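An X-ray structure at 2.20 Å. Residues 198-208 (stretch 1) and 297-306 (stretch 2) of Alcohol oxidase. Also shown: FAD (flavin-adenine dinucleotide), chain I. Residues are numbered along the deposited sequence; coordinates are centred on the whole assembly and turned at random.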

# COMPACT_ATOMS: atom_id res chain seq x y z
N GLY A 198 15.73 -22.76 3.10
CA GLY A 198 15.38 -23.95 2.33
C GLY A 198 15.21 -23.64 0.85
O GLY A 198 14.74 -24.49 0.09
N TRP A 199 15.59 -22.42 0.43
CA TRP A 199 15.31 -21.94 -0.92
C TRP A 199 16.56 -22.09 -1.76
O TRP A 199 17.56 -21.42 -1.50
CB TRP A 199 14.87 -20.47 -0.89
CG TRP A 199 14.55 -19.91 -2.26
CD1 TRP A 199 15.30 -19.01 -2.98
CD2 TRP A 199 13.40 -20.20 -3.05
NE1 TRP A 199 14.69 -18.74 -4.18
CE2 TRP A 199 13.52 -19.45 -4.25
CE3 TRP A 199 12.29 -21.04 -2.88
CZ2 TRP A 199 12.56 -19.50 -5.26
CZ3 TRP A 199 11.33 -21.10 -3.90
CH2 TRP A 199 11.50 -20.35 -5.08
N THR A 200 16.49 -22.95 -2.79
CA THR A 200 17.63 -23.12 -3.71
C THR A 200 17.23 -22.70 -5.13
O THR A 200 17.90 -23.06 -6.12
CB THR A 200 18.14 -24.56 -3.68
OG1 THR A 200 17.02 -25.42 -3.92
CG2 THR A 200 18.90 -24.87 -2.33
N GLY A 201 16.14 -21.93 -5.23
CA GLY A 201 15.72 -21.35 -6.49
C GLY A 201 16.44 -20.05 -6.74
O GLY A 201 17.39 -19.68 -6.02
N SER A 202 15.98 -19.34 -7.78
CA SER A 202 16.58 -18.08 -8.17
C SER A 202 16.17 -16.94 -7.23
O SER A 202 15.24 -17.07 -6.41
CB SER A 202 16.21 -17.74 -9.62
OG SER A 202 16.65 -18.72 -10.54
N ALA A 203 16.90 -15.83 -7.34
CA ALA A 203 16.59 -14.63 -6.57
C ALA A 203 16.95 -13.34 -7.30
O ALA A 203 17.67 -13.37 -8.31
CB ALA A 203 17.25 -14.68 -5.22
N ILE A 204 16.41 -12.22 -6.79
CA ILE A 204 16.87 -10.90 -7.18
C ILE A 204 17.39 -10.15 -5.95
O ILE A 204 16.69 -10.06 -4.92
CB ILE A 204 15.80 -10.10 -7.97
CG1 ILE A 204 15.56 -10.79 -9.32
CG2 ILE A 204 16.28 -8.68 -8.20
CD1 ILE A 204 14.62 -10.10 -10.30
N HIS A 205 18.62 -9.64 -6.06
CA HIS A 205 19.19 -8.74 -5.07
C HIS A 205 18.71 -7.34 -5.40
O HIS A 205 19.17 -6.73 -6.37
CB HIS A 205 20.72 -8.82 -5.05
CG HIS A 205 21.35 -8.05 -3.92
ND1 HIS A 205 22.71 -7.89 -3.77
CD2 HIS A 205 20.78 -7.31 -2.94
CE1 HIS A 205 22.95 -7.14 -2.72
NE2 HIS A 205 21.80 -6.77 -2.20
N ILE A 206 17.75 -6.84 -4.63
CA ILE A 206 17.29 -5.49 -4.83
C ILE A 206 18.17 -4.60 -3.96
O ILE A 206 17.87 -4.42 -2.78
CB ILE A 206 15.81 -5.33 -4.48
CG1 ILE A 206 14.98 -6.40 -5.21
CG2 ILE A 206 15.33 -3.93 -4.85
CD1 ILE A 206 13.51 -6.44 -4.80
N ASP A 207 19.24 -4.05 -4.54
CA ASP A 207 20.27 -3.33 -3.81
C ASP A 207 20.01 -1.84 -3.86
O ASP A 207 20.78 -1.07 -4.41
CB ASP A 207 21.67 -3.69 -4.38
CG ASP A 207 22.80 -3.43 -3.40
OD1 ASP A 207 22.57 -2.91 -2.26
OD2 ASP A 207 23.95 -3.74 -3.79
N GLY A 208 18.90 -1.43 -3.25
CA GLY A 208 18.50 -0.03 -3.22
C GLY A 208 17.00 0.10 -3.04
O GLY A 208 16.26 -0.88 -3.10
PA FAD I . 6.57 5.20 1.21
O1A FAD I . 5.49 6.25 1.44
O2A FAD I . 7.86 5.69 0.64
O5B FAD I . 6.82 4.49 2.60
C5B FAD I . 5.78 3.74 3.18
C4B FAD I . 6.16 3.42 4.62
O4B FAD I . 7.31 2.58 4.56
C3B FAD I . 6.55 4.58 5.49
O3B FAD I . 6.25 4.23 6.84
C2B FAD I . 8.06 4.65 5.37
O2B FAD I . 8.74 5.13 6.54
C1B FAD I . 8.42 3.20 5.20
N9A FAD I . 9.61 2.92 4.39
C8A FAD I . 9.74 3.10 3.07
N7A FAD I . 10.95 2.70 2.65
C5A FAD I . 11.60 2.25 3.72
C6A FAD I . 12.93 1.68 3.94
N6A FAD I . 13.73 1.54 2.86
N1A FAD I . 13.26 1.33 5.21
C2A FAD I . 12.39 1.50 6.24
N3A FAD I . 11.14 2.01 6.10
C4A FAD I . 10.71 2.38 4.87
N1 FAD I . -0.04 -2.10 -2.47
C2 FAD I . -0.30 -3.38 -2.83
O2 FAD I . -0.22 -4.29 -1.96
N3 FAD I . -0.63 -3.72 -4.09
C4 FAD I . -0.74 -2.80 -5.07
O4 FAD I . -1.06 -3.11 -6.24
C4X FAD I . -0.49 -1.38 -4.76
N5 FAD I . -0.61 -0.42 -5.70
C5X FAD I . -0.36 0.88 -5.38
C6 FAD I . -0.46 1.85 -6.37
C7 FAD I . -0.20 3.19 -6.10
C7M FAD I . -0.38 4.11 -7.28
C8 FAD I . 0.21 3.59 -4.73
C8M FAD I . 0.56 5.03 -4.36
C9 FAD I . 0.29 2.62 -3.73
C9A FAD I . 0.03 1.27 -3.99
N10 FAD I . 0.14 0.24 -3.01
C10 FAD I . -0.13 -1.08 -3.37
C1' FAD I . 0.43 0.53 -1.58
C2' FAD I . 1.82 0.36 -1.06
O2' FAD I . 2.00 -1.02 -0.77
C3' FAD I . 1.97 1.15 0.24
O3' FAD I . 1.53 2.51 0.09
C4' FAD I . 3.40 1.12 0.76
O4' FAD I . 3.47 1.86 1.99
C5' FAD I . 4.37 1.68 -0.26
O5' FAD I . 5.70 1.63 0.24
P FAD I . 6.64 2.76 -0.35
O1P FAD I . 6.52 2.80 -1.84
O2P FAD I . 7.98 2.55 0.29
O3P FAD I . 5.91 4.07 0.26
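Stretch 2 297-306: VLSQHIKVHP

Stretch 2 lies beside the strand that runs to Gly 208 as its antiparallel neighbour. From Val 297 onward it is extended, its direction at 162° to that of the first strand, the axes approaching to 4.7 Å. The exception is Leu 298, whose psi of -36° departs from the extended range.

The register sets Ile 204 against Ile 302 and Ile 206 against Gln 300 as hydrogen-bonded pairs. Ile 204 N to Ile 302 O and Ile 302 N to Ile 204 O are both 3.0 Å; Ile 206 N to Gln 300 O is 2.7 Å. Beyond the paired residues, Val 304 N still donates to Ser 202 O at 3.2 Å. The same carbonyl accepts Trp 199 NE1 at 2.8 Å, a bond that ties the indole back to its own stretch.

The CA-to-CB bond of Trp 199 points toward stretch 2, and chi1 t lays the indole against it. Lys 303, with chi1 m and chi2 and chi3 t, runs its aliphatic part across the ring: its CG stands 3.6 Å from the centroid of the Trp 199 five-membered ring, over the face. The indole also turns an edge toward the face of His 305 (chi1 m). Gly 201 leaves this ring its room, since an ideal CB there would come within 2.6 Å of Trp 199 CZ2.

One face of the sheet carries Ile 204, Ile 206, Ile 302 and Gln 300. Ile 204 and Ile 206 are both m,t, whereas Ile 302 is p,t; p sets Ile 302 CG1 4.1 Å from Ile 204 CB, and the chain continues diagonally to put Ile 302 CD1 3.8 Å from Ile 206 CD1. Ile 204 CG1 lies 3.8 Å from CG1 of Val 304, chi1 m.

On the other face, His 205 and His 301 form a non-hydrogen-bonded pair with CA atoms only 4.5 Å apart. Their differing chi1 values, t for His 205 and m for His 301, accompany an offset stack above this close pair, centroids 4.0 Å apart and planes at 21°, with His 205 CB 4.2 Å from the His 301 ring centroid. A water bridges His 205 NE2 (2.8 Å) and Ser 299 OG (2.7 Å; chi1 p). A second donates to Asp 207 OD1 at 2.6 Å and Leu 298 O at 2.7 Å, linking the strands where direct pairing has stopped.

Both hydrogen bonds to the FAD adenine come from the backbone of Val 297: Val 297 N donates to FAD N1A, and FAD N6A to Val 297 O, each at 2.9 Å.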

# COMPACT_ATOMS: atom_id res chain seq x y z
N VAL A 297 15.70 -0.06 5.78
CA VAL A 297 15.96 -1.18 4.88
C VAL A 297 16.77 -0.68 3.67
O VAL A 297 16.30 0.13 2.86
CB VAL A 297 14.68 -1.90 4.44
CG1 VAL A 297 15.02 -3.11 3.58
CG2 VAL A 297 13.86 -2.33 5.66
N LEU A 298 18.01 -1.17 3.60
CA LEU A 298 18.94 -0.78 2.54
C LEU A 298 18.82 -1.67 1.32
O LEU A 298 19.03 -1.21 0.19
CB LEU A 298 20.39 -0.86 3.05
CG LEU A 298 20.71 -0.09 4.33
CD1 LEU A 298 22.15 -0.28 4.70
CD2 LEU A 298 20.27 1.36 4.24
N SER A 299 18.56 -2.95 1.54
CA SER A 299 18.46 -3.90 0.45
C SER A 299 17.64 -5.10 0.89
O SER A 299 17.55 -5.39 2.08
CB SER A 299 19.86 -4.35 0.03
OG SER A 299 20.34 -5.32 0.94
N GLN A 300 17.06 -5.80 -0.06
CA GLN A 300 16.49 -7.13 0.21
C GLN A 300 16.86 -8.05 -0.93
O GLN A 300 17.15 -7.64 -2.07
CB GLN A 300 14.96 -7.11 0.39
CG GLN A 300 14.43 -6.37 1.64
CD GLN A 300 12.89 -6.24 1.71
OE1 GLN A 300 12.22 -6.27 0.68
NE2 GLN A 300 12.35 -6.13 2.92
N HIS A 301 16.87 -9.34 -0.60
CA HIS A 301 16.87 -10.38 -1.60
C HIS A 301 15.46 -10.97 -1.62
O HIS A 301 14.92 -11.28 -0.56
CB HIS A 301 17.86 -11.48 -1.23
CG HIS A 301 19.30 -11.11 -1.37
ND1 HIS A 301 19.88 -10.03 -0.73
CD2 HIS A 301 20.30 -11.74 -2.03
CE1 HIS A 301 21.18 -10.00 -1.00
NE2 HIS A 301 21.46 -11.03 -1.80
N ILE A 302 14.87 -11.15 -2.82
CA ILE A 302 13.57 -11.79 -2.98
C ILE A 302 13.67 -13.09 -3.79
O ILE A 302 14.45 -13.17 -4.73
CB ILE A 302 12.51 -10.87 -3.67
CG1 ILE A 302 13.04 -10.33 -5.00
CG2 ILE A 302 12.11 -9.74 -2.73
CD1 ILE A 302 11.97 -9.76 -5.91
N LYS A 303 12.85 -14.07 -3.42
CA LYS A 303 12.60 -15.23 -4.27
C LYS A 303 12.03 -14.76 -5.59
O LYS A 303 11.19 -13.84 -5.62
CB LYS A 303 11.57 -16.17 -3.65
CG LYS A 303 12.00 -16.85 -2.39
CD LYS A 303 10.88 -17.76 -1.88
CE LYS A 303 11.12 -18.24 -0.45
NZ LYS A 303 9.77 -18.29 0.28
N VAL A 304 12.50 -15.35 -6.68
CA VAL A 304 11.83 -15.22 -7.98
C VAL A 304 11.56 -16.61 -8.50
O VAL A 304 12.20 -17.58 -8.09
CB VAL A 304 12.58 -14.32 -8.98
CG1 VAL A 304 12.58 -12.90 -8.46
CG2 VAL A 304 14.00 -14.79 -9.26
N HIS A 305 10.56 -16.71 -9.38
CA HIS A 305 9.92 -17.98 -9.69
C HIS A 305 9.96 -18.28 -11.18
O HIS A 305 9.88 -17.36 -11.97
CB HIS A 305 8.48 -17.92 -9.17
CG HIS A 305 8.40 -17.71 -7.69
ND1 HIS A 305 8.41 -18.75 -6.79
CD2 HIS A 305 8.35 -16.57 -6.97
CE1 HIS A 305 8.36 -18.25 -5.57
NE2 HIS A 305 8.33 -16.93 -5.64
N PRO A 306 10.03 -19.57 -11.56
CA PRO A 306 10.02 -19.92 -12.98
C PRO A 306 8.85 -19.28 -13.73
O PRO A 306 7.74 -19.21 -13.19
CB PRO A 306 9.86 -21.46 -12.97
CG PRO A 306 10.33 -21.90 -11.62
CD PRO A 306 9.96 -20.77 -10.70
O HOH W 1 22.92 -5.69 0.11
O HOH W 2 21.48 -0.92 -0.95